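Local atomic coordinates of reducing-end xylose-releasing exo-oligoxylanase Rex8A (Paenibacillus barcinonensis, PDB entry 6SUD), a protein that hydrolyses xylooligosaccharides as an exo-oligoxylanase of glycosyl hydrolase family 8, releasing xylose from their reducing ends. Residues Y94-Q100 with C114-R120; R105-Y109 with Q170-M176; H162-H166 with P175-P179; P200-L205 with D276-K282. The protein carries 1 engineered substitution. All blocks are in the same frame, centred on the assembly; numbering follows the deposited sequence.

Contact 1 (Y94-Q100 with C114-R120); sequences YAYTYMQ and CKPDGTR
A type I beta turn from Lys-115 to Gly-118, at the tip of the hairpin formed by strands 113-114 and 120-122, is clasped by Tyr-94 and Tyr-98, one turn apart near the end of helix 85-99. The Tyr-94 ring reaches the turn with its hydroxyl end: CG stands anti to the backbone N (chi1 -176°), and OH donates to Pro-116 O at 2.8 Å. This oxygen lies in the plane of the ring, yet the hydroxyl meets it from well above the carbonyl plane. Cys-114 SG sits at the same ring's edge, 3.9 Å from Tyr-94 CE1, a Cys sulfur-aromatic contact, and Met-99 CG backs the sulfur at 4.1 Å. Tyr-98 instead offers a face. Gly-118 CA rests 4.0 Å from the Tyr-98 ring centroid, a CH-pi contact; a CB here would collide with Tyr-98 CD1, and the positive phi of Gly-118 would by itself press it against the preceding carbonyl oxygen. One water donates to Tyr-98 O. Arg-120 runs extended along the helix end, its NH2 3.0 Å from Gln-100 O. Within the hairpin, Asp-117 OD1 accepts from Thr-119 N in an Asx turn and also from Thr-119 OG1. A phenylalanine in place of Tyr-94 would probably leave Pro-116 O without this donor and the turn less firmly tied to the helix. The carbonyl oxygens of Tyr-98, Met-99 and Gln-100 gather round the Arg-120 guanidinium, the first under its face and the others at its edge, and its positive charge probably offsets their partial negative charge.

Contact 2 (R105-Y109 with Q170-M176); sequences RYKDY and QGEGDPM
Met-176 runs antiparallel over the Tyr-109 ring, where the type II beta turn from Tyr-106 to Tyr-109 lies against the loop linking helix 153-170 to strand 177-178. The extended Met-176 side chain carries its methyl over the middle of the Tyr-109 ring: CE is 3.6 Å from the centroid and 4° off the normal. With SD above the same face, it makes a Met-aromatic contact. The ring edge serves a different partner, for Tyr-109 OH donates to Asp-174 O at 2.9 Å, the oxygen near the ring plane and the hydroxyl tilted 16° from the carbonyl plane. Pro-125 and helices 127-144 and 153-170 pack against this buried end of the contact.

At the other end, the Arg-105 and Glu-172 chains lie roughly perpendicular, their flat ends stacked with planes only 9° apart. The acid oxygen thus lies off the plane in which the guanidinium hydrogens point, and Arg-105 NH2 and Glu-172 OE2, 4.5 Å apart, probably attract only through their charges. A bend at chi3 brings Arg-105 NH1 to 3.0 Å from Glu-172 O. Between these ends the backbones come close, with Gly-173 CA 3.4 Å from Arg-105 O in a CA-H...O contact; a CB on this glycine would strike that oxygen. Lys-107 crosses Gln-170 with CE near OE1 and forms a salt bridge to its neighbour Asp-108. Waters fill in the polar side: one accepts from Arg-105 N and donates to Glu-172 OE2, and another accepts from Arg-105 NH1 at 3.1 Å and lies 2.8 Å from Asp-174 OD2.

Contact 3 (H162-H166 with P175-P179); sequences HACLH and PMWEP
Cys-164 packs closely against Met-176 and Trp-177, whereas the contact thins out toward Leu-165 and His-166, just along the helix, and toward Pro-179. On the tight side Met-176 N donates to Cys-164 O at 2.8 Å, with an N-H...O angle of 157° and the donor in the carbonyl plane. Pro-175 CB presses on the same oxygen at 3.3 Å and also nears Leu-165 O. The Cys-164 side chain, its SG beside the backbone N (chi1 -75°), touches both residues that follow the proline. Cys-164 CB comes to 3.7 Å from Trp-177 CZ3, and SG stands at the edge of the six-membered ring in a Cys sulfur-aromatic contact. Cys-164 SG also touches Met-176 SD at 4.0 Å.

The motif is a helix doubling back through a short loop into a strand: helix 153-170 ends and the chain returns alongside it as strand 177-178, which pairs antiparallel with 183-184. The bond at Cys-164 O therefore ties the returning chain to the helix it has just left, and Lys-185, from beyond the hairpin, gives a further hydrogen bond to Pro-175 O.

Packing is slacker at Leu-165. Leu-165 CD2 leans across to Trp-177 CB at 3.9 Å, and its side chain also touches Phe-217 and Trp-218 of helix 215-232. Past it, His-166 uses both ring nitrogens away from the contact, toward Glu-169 and Asp-214, and Pro-179 is exposed to solvent.

Contact 4 (P200-L205 with D276-K282); sequences PHFYEL and DWEWFRK
Asp-276 opens the contact by setting its carboxylate against the start of helix 200-209: OD1 lies 3.3 Å from His-201 CB, and CG is near Pro-200 CG. Its charge is answered by Arg-226, which also forms a salt bridge with Glu-204. One turn on, Trp-279 takes the edge of His-201 on its face in an offset edge-to-face pair, planes at 73°. Its CZ3 corner meets Leu-205 CD1 at 3.8 Å and Phe-202 CE1 at 4.1 Å, while Trp-279 NE1 is hydrogen-bonded to Tyr-377 O. Phe-280 follows, its ring with Glu-204 over one face and His-201 at its edge. Glu-204 CG lies 3.8 Å from the Phe-280 centroid, a CH-pi contact; His-201 O is near the ring plane, 3.3 Å from Phe-280 CE2, and is buried without a hydrogen-bond partner. An alanine in place of Phe-280 would probably open a gap between the helices and let the aliphatic part of Glu-204 shift. After Arg-281, where phi turns positive and the helix ends, Lys-282 comes back with a bend at chi4 (87°) to give Glu-204 OE2 a salt bridge through NZ, its hydrogen bond weak at 3.3 Å.

The short helical segments, 9.8 Å apart, run in the same general direction, inclined by 33°, in the (alpha/alpha)6 barrel of family 8. Helix 127-144 packs on Phe-202, Leu-205 and Trp-279, while helix 215-232 flanks the polar side through Arg-226.

Overall arrangement
The four contacts form a chain of touching neighbours, 1 to 2 to 3 to 4. Contacts 1 and 2 interleave in sequence, contact 2 ends on the same stretch as contact 3, and contact 4 follows. Contact 2 touches contact 1 through Gln-100 and Asp-108, their centres 19 Å apart. Contacts 2 and 3 lie closest, 8 Å between centres, sharing Pro-175 and Met-176; Tyr-109 also packs on helix 153-170 at Ala-163 and Cys-164. Contact 3 meets contact 4 where Trp-177 touches Tyr-203, their centres 20 Å apart. Contacts 1 and 4, 31 Å apart, stand on opposite sides of the chain's centre. The loops and hairpins after helices 85-99 and 153-170 are thus linked to the helices of the family 8 catalytic fold.

Contact 1 (Y94-Q100 with C114-R120)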
# COMPACT_ATOMS: atom_id res chain seq x y z
N TYR A 94 -9.37 16.50 -4.33
CA TYR A 94 -10.35 16.01 -3.33
C TYR A 94 -9.67 15.87 -1.95
O TYR A 94 -10.20 16.44 -0.98
CB TYR A 94 -11.01 14.72 -3.82
CG TYR A 94 -12.11 14.19 -2.93
CD1 TYR A 94 -11.82 13.54 -1.74
CD2 TYR A 94 -13.44 14.34 -3.28
CE1 TYR A 94 -12.83 13.05 -0.93
CE2 TYR A 94 -14.46 13.84 -2.49
CZ TYR A 94 -14.16 13.19 -1.31
OH TYR A 94 -15.18 12.73 -0.53
N ALA A 95 -8.56 15.13 -1.84
CA ALA A 95 -7.83 14.90 -0.57
C ALA A 95 -7.41 16.25 0.03
O ALA A 95 -7.61 16.47 1.23
CB ALA A 95 -6.62 14.01 -0.79
N TYR A 96 -6.83 17.11 -0.80
CA TYR A 96 -6.30 18.44 -0.40
C TYR A 96 -7.46 19.30 0.15
O TYR A 96 -7.33 19.90 1.24
CB TYR A 96 -5.61 19.13 -1.58
CG TYR A 96 -5.31 20.58 -1.35
CD1 TYR A 96 -4.24 20.97 -0.56
CD2 TYR A 96 -6.10 21.57 -1.91
CE1 TYR A 96 -3.96 22.31 -0.34
CE2 TYR A 96 -5.83 22.92 -1.71
CZ TYR A 96 -4.75 23.29 -0.92
OH TYR A 96 -4.49 24.61 -0.70
N THR A 97 -8.57 19.32 -0.57
CA THR A 97 -9.75 20.20 -0.30
C THR A 97 -10.54 19.70 0.92
O THR A 97 -10.91 20.54 1.76
CB THR A 97 -10.63 20.31 -1.55
OG1 THR A 97 -9.85 20.96 -2.57
CG2 THR A 97 -11.90 21.09 -1.31
N TYR A 98 -10.82 18.40 1.03
CA TYR A 98 -11.78 17.86 2.04
C TYR A 98 -11.08 17.20 3.24
O TYR A 98 -11.66 17.25 4.34
CB TYR A 98 -12.75 16.88 1.38
CG TYR A 98 -13.66 17.53 0.37
CD1 TYR A 98 -14.42 18.64 0.70
CD2 TYR A 98 -13.78 17.02 -0.91
CE1 TYR A 98 -15.28 19.23 -0.22
CE2 TYR A 98 -14.62 17.60 -1.84
CZ TYR A 98 -15.38 18.70 -1.49
OH TYR A 98 -16.20 19.26 -2.42
N MET A 99 -9.91 16.59 3.05
CA MET A 99 -9.36 15.63 4.04
C MET A 99 -8.19 16.21 4.82
O MET A 99 -8.10 15.89 6.03
CB MET A 99 -8.96 14.32 3.35
CG MET A 99 -10.15 13.67 2.66
SD MET A 99 -9.69 12.15 1.84
CE MET A 99 -10.07 10.94 3.11
N GLN A 100 -7.32 17.02 4.20
CA GLN A 100 -6.08 17.52 4.86
C GLN A 100 -6.46 18.59 5.89
O GLN A 100 -7.14 19.55 5.52
CB GLN A 100 -5.05 18.08 3.88
CG GLN A 100 -3.68 18.30 4.51
CD GLN A 100 -2.62 18.71 3.51
OE1 GLN A 100 -2.89 19.45 2.56
NE2 GLN A 100 -1.41 18.22 3.72
N CYS A 114 -14.08 10.10 5.15
CA CYS A 114 -15.14 11.13 5.00
C CYS A 114 -16.28 10.53 4.19
O CYS A 114 -16.10 9.46 3.56
CB CYS A 114 -14.60 12.40 4.36
SG CYS A 114 -13.94 12.19 2.68
N LYS A 115 -17.43 11.20 4.22
CA LYS A 115 -18.56 10.84 3.33
C LYS A 115 -18.14 11.16 1.91
O LYS A 115 -17.29 12.03 1.70
CB LYS A 115 -19.80 11.64 3.70
CG LYS A 115 -20.35 11.36 5.09
CD LYS A 115 -21.55 12.20 5.40
CE LYS A 115 -22.78 11.75 4.64
NZ LYS A 115 -23.92 12.65 4.91
N PRO A 116 -18.71 10.50 0.88
CA PRO A 116 -18.38 10.83 -0.51
C PRO A 116 -18.53 12.33 -0.86
O PRO A 116 -17.77 12.79 -1.70
CB PRO A 116 -19.33 9.94 -1.32
CG PRO A 116 -19.65 8.78 -0.40
CD PRO A 116 -19.66 9.37 0.99
N ASP A 117 -19.42 13.06 -0.18
CA ASP A 117 -19.66 14.51 -0.39
C ASP A 117 -18.55 15.36 0.27
O ASP A 117 -18.54 16.58 0.04
CB ASP A 117 -21.06 14.92 0.08
CG ASP A 117 -21.22 15.18 1.58
OD1 ASP A 117 -20.33 14.77 2.35
OD2 ASP A 117 -22.24 15.79 1.95
N GLY A 118 -17.65 14.74 1.04
CA GLY A 118 -16.47 15.42 1.62
C GLY A 118 -16.64 15.77 3.09
O GLY A 118 -15.66 16.28 3.67
N THR A 119 -17.81 15.52 3.68
CA THR A 119 -18.08 15.70 5.13
C THR A 119 -17.16 14.77 5.93
O THR A 119 -17.32 13.55 5.78
CB THR A 119 -19.54 15.39 5.50
OG1 THR A 119 -20.42 16.11 4.64
CG2 THR A 119 -19.86 15.73 6.94
N ARG A 120 -16.26 15.31 6.76
CA ARG A 120 -15.32 14.49 7.56
C ARG A 120 -16.14 13.71 8.60
O ARG A 120 -17.09 14.29 9.17
CB ARG A 120 -14.25 15.35 8.25
CG ARG A 120 -13.17 15.90 7.34
CD ARG A 120 -12.13 16.61 8.20
NE ARG A 120 -11.05 17.25 7.47
CZ ARG A 120 -10.94 18.56 7.24
NH1 ARG A 120 -11.85 19.40 7.71
NH2 ARG A 120 -9.92 19.04 6.56
O HOH W 1 -14.33 18.31 4.41

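Contact 2 (R105-Y109 with Q170-M176)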
# COMPACT_ATOMS: atom_id res chain seq x y z
N ARG A 105 -4.06 19.59 16.21
CA ARG A 105 -3.12 18.50 16.58
C ARG A 105 -2.79 17.64 15.35
O ARG A 105 -1.72 16.99 15.39
CB ARG A 105 -3.65 17.65 17.73
CG ARG A 105 -4.87 16.79 17.42
CD ARG A 105 -5.10 15.76 18.52
NE ARG A 105 -5.18 16.39 19.83
CZ ARG A 105 -4.25 16.30 20.80
NH1 ARG A 105 -3.15 15.58 20.63
NH2 ARG A 105 -4.44 16.94 21.94
N TYR A 106 -3.62 17.67 14.30
CA TYR A 106 -3.45 16.82 13.08
C TYR A 106 -3.09 17.66 11.85
O TYR A 106 -3.22 17.17 10.72
CB TYR A 106 -4.72 16.00 12.83
CG TYR A 106 -5.13 15.05 13.93
CD1 TYR A 106 -4.21 14.21 14.53
CD2 TYR A 106 -6.44 14.97 14.35
CE1 TYR A 106 -4.58 13.33 15.54
CE2 TYR A 106 -6.83 14.10 15.36
CZ TYR A 106 -5.90 13.28 15.95
OH TYR A 106 -6.27 12.41 16.94
N LYS A 107 -2.62 18.90 12.05
CA LYS A 107 -2.27 19.84 10.95
C LYS A 107 -1.42 19.12 9.90
O LYS A 107 -0.38 18.54 10.28
CB LYS A 107 -1.48 21.02 11.53
CG LYS A 107 -1.18 22.14 10.54
CD LYS A 107 -0.60 23.38 11.20
CE LYS A 107 0.89 23.27 11.47
NZ LYS A 107 1.69 23.56 10.26
N ASP A 108 -1.84 19.17 8.63
CA ASP A 108 -1.10 18.65 7.44
C ASP A 108 -1.32 17.14 7.29
O ASP A 108 -1.01 16.62 6.21
CB ASP A 108 0.39 19.00 7.49
CG ASP A 108 0.68 20.49 7.57
OD1 ASP A 108 -0.20 21.28 7.17
OD2 ASP A 108 1.80 20.85 8.01
N TYR A 109 -1.82 16.45 8.32
CA TYR A 109 -2.35 15.06 8.20
C TYR A 109 -3.71 15.10 7.49
O TYR A 109 -4.32 16.18 7.32
CB TYR A 109 -2.52 14.39 9.56
CG TYR A 109 -1.26 14.12 10.36
CD1 TYR A 109 -0.01 14.05 9.79
CD2 TYR A 109 -1.36 13.86 11.72
CE1 TYR A 109 1.12 13.76 10.54
CE2 TYR A 109 -0.25 13.57 12.49
CZ TYR A 109 0.99 13.50 11.90
OH TYR A 109 2.09 13.20 12.66
N GLN A 170 5.16 20.96 16.72
CA GLN A 170 4.20 22.03 16.33
C GLN A 170 3.26 22.43 17.47
O GLN A 170 2.72 23.55 17.40
CB GLN A 170 3.34 21.56 15.16
CG GLN A 170 4.10 21.61 13.85
CD GLN A 170 4.52 23.03 13.59
OE1 GLN A 170 3.72 23.88 13.20
NE2 GLN A 170 5.80 23.32 13.84
N GLY A 171 3.04 21.57 18.44
CA GLY A 171 2.11 21.91 19.53
C GLY A 171 1.69 20.69 20.29
O GLY A 171 2.56 20.08 20.94
N GLU A 172 0.42 20.31 20.18
CA GLU A 172 -0.14 19.23 21.04
C GLU A 172 -0.17 17.88 20.32
O GLU A 172 -0.46 16.88 21.00
CB GLU A 172 -1.56 19.60 21.44
CG GLU A 172 -2.31 20.29 20.31
CD GLU A 172 -3.59 20.96 20.74
OE1 GLU A 172 -3.64 21.50 21.87
OE2 GLU A 172 -4.55 20.95 19.94
N GLY A 173 0.16 17.83 19.04
CA GLY A 173 0.04 16.59 18.24
C GLY A 173 1.16 15.59 18.51
O GLY A 173 1.95 15.78 19.45
N ASP A 174 1.20 14.53 17.70
CA ASP A 174 2.17 13.42 17.83
C ASP A 174 2.65 13.03 16.45
O ASP A 174 1.86 13.01 15.51
CB ASP A 174 1.56 12.20 18.51
CG ASP A 174 1.07 12.45 19.93
OD1 ASP A 174 1.93 12.54 20.84
OD2 ASP A 174 -0.16 12.58 20.10
N PRO A 175 3.94 12.65 16.29
CA PRO A 175 4.45 12.18 15.01
C PRO A 175 3.90 10.78 14.68
O PRO A 175 3.37 10.11 15.57
CB PRO A 175 5.97 12.15 15.20
CG PRO A 175 6.15 11.93 16.69
CD PRO A 175 4.97 12.63 17.35
N MET A 176 4.01 10.39 13.42
CA MET A 176 3.52 9.07 12.94
C MET A 176 4.62 8.02 13.03
O MET A 176 4.30 6.82 12.96
CB MET A 176 3.00 9.18 11.51
CG MET A 176 1.59 9.70 11.49
SD MET A 176 1.01 9.89 9.81
CE MET A 176 -0.69 10.34 10.20
O HOH W 2 -1.15 14.22 16.10
O HOH W 3 -2.31 13.42 18.55
O HOH W 4 -6.45 20.06 17.86

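Contact 3 (H162-H166 with P175-P179)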
# COMPACT_ATOMS: atom_id res chain seq x y z
N HIS A 162 7.17 16.16 6.62
CA HIS A 162 7.58 17.07 7.74
C HIS A 162 6.67 16.83 8.96
O HIS A 162 7.21 16.60 10.06
CB HIS A 162 7.54 18.54 7.34
CG HIS A 162 7.84 19.42 8.50
ND1 HIS A 162 9.12 19.55 8.99
CD2 HIS A 162 7.04 20.15 9.31
CE1 HIS A 162 9.11 20.34 10.04
NE2 HIS A 162 7.85 20.72 10.26
N ALA A 163 5.35 16.89 8.77
CA ALA A 163 4.37 16.70 9.86
C ALA A 163 4.53 15.28 10.42
O ALA A 163 4.53 15.11 11.65
CB ALA A 163 2.97 16.98 9.36
N CYS A 164 4.74 14.28 9.56
CA CYS A 164 4.91 12.86 9.96
C CYS A 164 6.01 12.72 11.01
O CYS A 164 5.86 11.87 11.90
CB CYS A 164 5.26 11.99 8.76
SG CYS A 164 3.83 11.69 7.69
N LEU A 165 7.10 13.48 10.90
CA LEU A 165 8.23 13.35 11.84
C LEU A 165 8.19 14.41 12.94
O LEU A 165 8.72 14.12 14.02
CB LEU A 165 9.56 13.42 11.08
CG LEU A 165 9.77 12.33 10.03
CD1 LEU A 165 11.21 12.36 9.55
CD2 LEU A 165 9.39 10.95 10.57
N HIS A 166 7.58 15.57 12.70
CA HIS A 166 7.77 16.77 13.56
C HIS A 166 6.46 17.31 14.14
O HIS A 166 6.51 18.39 14.75
CB HIS A 166 8.49 17.86 12.76
CG HIS A 166 9.83 17.44 12.28
ND1 HIS A 166 10.88 17.21 13.14
CD2 HIS A 166 10.29 17.21 11.03
CE1 HIS A 166 11.95 16.85 12.43
NE2 HIS A 166 11.60 16.85 11.14
N PRO A 175 3.94 12.65 16.29
CA PRO A 175 4.45 12.18 15.01
C PRO A 175 3.90 10.78 14.68
O PRO A 175 3.37 10.11 15.57
CB PRO A 175 5.97 12.15 15.20
CG PRO A 175 6.15 11.93 16.69
CD PRO A 175 4.97 12.63 17.35
N MET A 176 4.01 10.39 13.42
CA MET A 176 3.52 9.07 12.94
C MET A 176 4.62 8.02 13.03
O MET A 176 4.30 6.82 12.96
CB MET A 176 3.00 9.18 11.51
CG MET A 176 1.59 9.70 11.49
SD MET A 176 1.01 9.89 9.81
CE MET A 176 -0.69 10.34 10.20
N TRP A 177 5.87 8.46 13.22
CA TRP A 177 7.01 7.54 13.49
C TRP A 177 7.43 7.70 14.95
O TRP A 177 7.43 8.84 15.44
CB TRP A 177 8.17 7.82 12.51
CG TRP A 177 8.05 7.06 11.23
CD1 TRP A 177 8.75 5.94 10.87
CD2 TRP A 177 7.15 7.34 10.14
NE1 TRP A 177 8.34 5.51 9.63
CE2 TRP A 177 7.38 6.36 9.16
CE3 TRP A 177 6.20 8.34 9.89
CZ2 TRP A 177 6.66 6.33 7.96
CZ3 TRP A 177 5.50 8.31 8.70
CH2 TRP A 177 5.73 7.32 7.75
N GLU A 178 7.73 6.58 15.62
CA GLU A 178 8.33 6.61 16.99
C GLU A 178 9.80 6.97 16.82
O GLU A 178 10.54 6.24 16.17
CB GLU A 178 8.11 5.28 17.71
CG GLU A 178 8.86 5.16 19.03
CD GLU A 178 8.75 6.35 19.98
OE1 GLU A 178 7.61 6.79 20.26
OE2 GLU A 178 9.83 6.84 20.44
N PRO A 179 10.27 8.12 17.36
CA PRO A 179 11.65 8.54 17.15
C PRO A 179 12.68 7.55 17.72
O PRO A 179 13.73 7.45 17.15
CB PRO A 179 11.74 9.90 17.87
CG PRO A 179 10.31 10.37 17.94
CD PRO A 179 9.51 9.10 18.16

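Contact 4 (P200-L205 with D276-K282)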
# COMPACT_ATOMS: atom_id res chain seq x y z
N PRO A 200 9.66 -0.06 3.64
CA PRO A 200 11.08 0.30 3.64
C PRO A 200 11.54 0.88 2.29
O PRO A 200 12.37 1.77 2.29
CB PRO A 200 11.79 -1.02 3.99
CG PRO A 200 10.73 -2.08 3.74
CD PRO A 200 9.45 -1.41 4.16
N HIS A 201 11.02 0.34 1.20
CA HIS A 201 11.29 0.80 -0.18
C HIS A 201 10.84 2.24 -0.41
O HIS A 201 11.54 2.95 -1.17
CB HIS A 201 10.69 -0.16 -1.20
CG HIS A 201 9.27 -0.55 -0.97
ND1 HIS A 201 8.83 -1.08 0.22
CD2 HIS A 201 8.22 -0.58 -1.81
CE1 HIS A 201 7.55 -1.38 0.11
NE2 HIS A 201 7.15 -1.08 -1.12
N PHE A 202 9.75 2.71 0.21
CA PHE A 202 9.37 4.15 0.07
C PHE A 202 10.32 4.99 0.93
O PHE A 202 10.64 6.11 0.54
CB PHE A 202 7.93 4.43 0.51
CG PHE A 202 6.84 3.90 -0.39
CD1 PHE A 202 7.13 3.03 -1.42
CD2 PHE A 202 5.51 4.28 -0.21
CE1 PHE A 202 6.12 2.54 -2.23
CE2 PHE A 202 4.51 3.79 -1.02
CZ PHE A 202 4.81 2.91 -2.02
N TYR A 203 10.75 4.46 2.08
CA TYR A 203 11.61 5.24 3.01
C TYR A 203 12.96 5.48 2.33
O TYR A 203 13.52 6.57 2.51
CB TYR A 203 11.70 4.62 4.41
CG TYR A 203 10.38 4.16 4.98
CD1 TYR A 203 9.18 4.75 4.61
CD2 TYR A 203 10.32 3.12 5.89
CE1 TYR A 203 7.97 4.29 5.10
CE2 TYR A 203 9.13 2.68 6.41
CZ TYR A 203 7.94 3.25 6.00
OH TYR A 203 6.74 2.78 6.47
N GLU A 204 13.47 4.52 1.56
CA GLU A 204 14.70 4.71 0.74
C GLU A 204 14.55 5.93 -0.15
O GLU A 204 15.53 6.69 -0.28
CB GLU A 204 14.96 3.52 -0.17
CG GLU A 204 15.38 2.28 0.58
CD GLU A 204 16.82 2.25 1.06
OE1 GLU A 204 17.52 3.28 0.95
OE2 GLU A 204 17.24 1.17 1.51
N LEU A 205 13.39 6.09 -0.79
CA LEU A 205 13.11 7.22 -1.72
C LEU A 205 12.84 8.50 -0.93
O LEU A 205 13.24 9.58 -1.40
CB LEU A 205 11.95 6.81 -2.63
CG LEU A 205 12.29 5.61 -3.51
CD1 LEU A 205 11.14 5.26 -4.44
CD2 LEU A 205 13.55 5.87 -4.31
N ASP A 276 10.02 -4.33 -2.22
CA ASP A 276 11.32 -3.87 -1.66
C ASP A 276 12.46 -4.71 -2.25
O ASP A 276 13.55 -4.16 -2.53
CB ASP A 276 11.36 -3.98 -0.13
CG ASP A 276 12.63 -3.38 0.46
OD1 ASP A 276 12.95 -2.24 0.10
OD2 ASP A 276 13.31 -4.09 1.25
N TRP A 277 12.23 -6.03 -2.35
CA TRP A 277 13.21 -6.96 -2.96
C TRP A 277 13.43 -6.56 -4.42
O TRP A 277 14.59 -6.39 -4.82
CB TRP A 277 12.78 -8.41 -2.82
CG TRP A 277 13.76 -9.34 -3.47
CD1 TRP A 277 13.62 -10.02 -4.63
CD2 TRP A 277 15.08 -9.63 -2.99
NE1 TRP A 277 14.74 -10.75 -4.89
CE2 TRP A 277 15.66 -10.52 -3.91
CE3 TRP A 277 15.82 -9.21 -1.88
CZ2 TRP A 277 16.95 -11.01 -3.75
CZ3 TRP A 277 17.11 -9.69 -1.74
CH2 TRP A 277 17.67 -10.58 -2.66
N GLU A 278 12.34 -6.38 -5.18
CA GLU A 278 12.41 -6.00 -6.62
C GLU A 278 13.20 -4.69 -6.78
O GLU A 278 14.12 -4.64 -7.61
CB GLU A 278 11.01 -5.94 -7.23
CG GLU A 278 10.99 -5.49 -8.69
CD GLU A 278 11.84 -6.28 -9.67
OE1 GLU A 278 12.37 -7.35 -9.30
OE2 GLU A 278 11.98 -5.80 -10.84
N TRP A 279 12.87 -3.65 -6.01
CA TRP A 279 13.47 -2.29 -6.17
C TRP A 279 14.91 -2.26 -5.66
O TRP A 279 15.75 -1.60 -6.34
CB TRP A 279 12.62 -1.23 -5.46
CG TRP A 279 11.36 -0.88 -6.20
CD1 TRP A 279 10.86 -1.49 -7.31
CD2 TRP A 279 10.43 0.17 -5.86
NE1 TRP A 279 9.69 -0.88 -7.69
CE2 TRP A 279 9.41 0.13 -6.82
CE3 TRP A 279 10.37 1.12 -4.84
CZ2 TRP A 279 8.32 1.01 -6.79
CZ3 TRP A 279 9.30 2.00 -4.81
CH2 TRP A 279 8.30 1.95 -5.79
N PHE A 280 15.20 -2.84 -4.49
CA PHE A 280 16.47 -2.57 -3.74
C PHE A 280 17.30 -3.83 -3.51
O PHE A 280 18.51 -3.66 -3.29
CB PHE A 280 16.16 -1.82 -2.44
CG PHE A 280 15.67 -0.42 -2.71
CD1 PHE A 280 16.49 0.51 -3.32
CD2 PHE A 280 14.39 -0.04 -2.37
CE1 PHE A 280 16.03 1.79 -3.60
CE2 PHE A 280 13.92 1.23 -2.68
CZ PHE A 280 14.75 2.15 -3.27
N ARG A 281 16.69 -5.03 -3.50
CA ARG A 281 17.40 -6.34 -3.49
C ARG A 281 18.36 -6.37 -2.28
O ARG A 281 19.47 -6.88 -2.43
CB ARG A 281 18.13 -6.53 -4.83
CG ARG A 281 18.11 -7.94 -5.40
CD ARG A 281 16.74 -8.42 -5.86
NE ARG A 281 16.09 -7.55 -6.84
CZ ARG A 281 16.29 -7.58 -8.16
NH1 ARG A 281 17.16 -8.43 -8.70
NH2 ARG A 281 15.63 -6.73 -8.94
N LYS A 282 17.94 -5.85 -1.12
CA LYS A 282 18.86 -5.59 0.03
C LYS A 282 18.82 -6.70 1.09
O LYS A 282 19.88 -6.92 1.73
CB LYS A 282 18.54 -4.24 0.69
CG LYS A 282 19.16 -3.04 -0.01
CD LYS A 282 18.92 -1.75 0.74
CE LYS A 282 19.86 -0.63 0.36
NZ LYS A 282 19.36 0.12 -0.81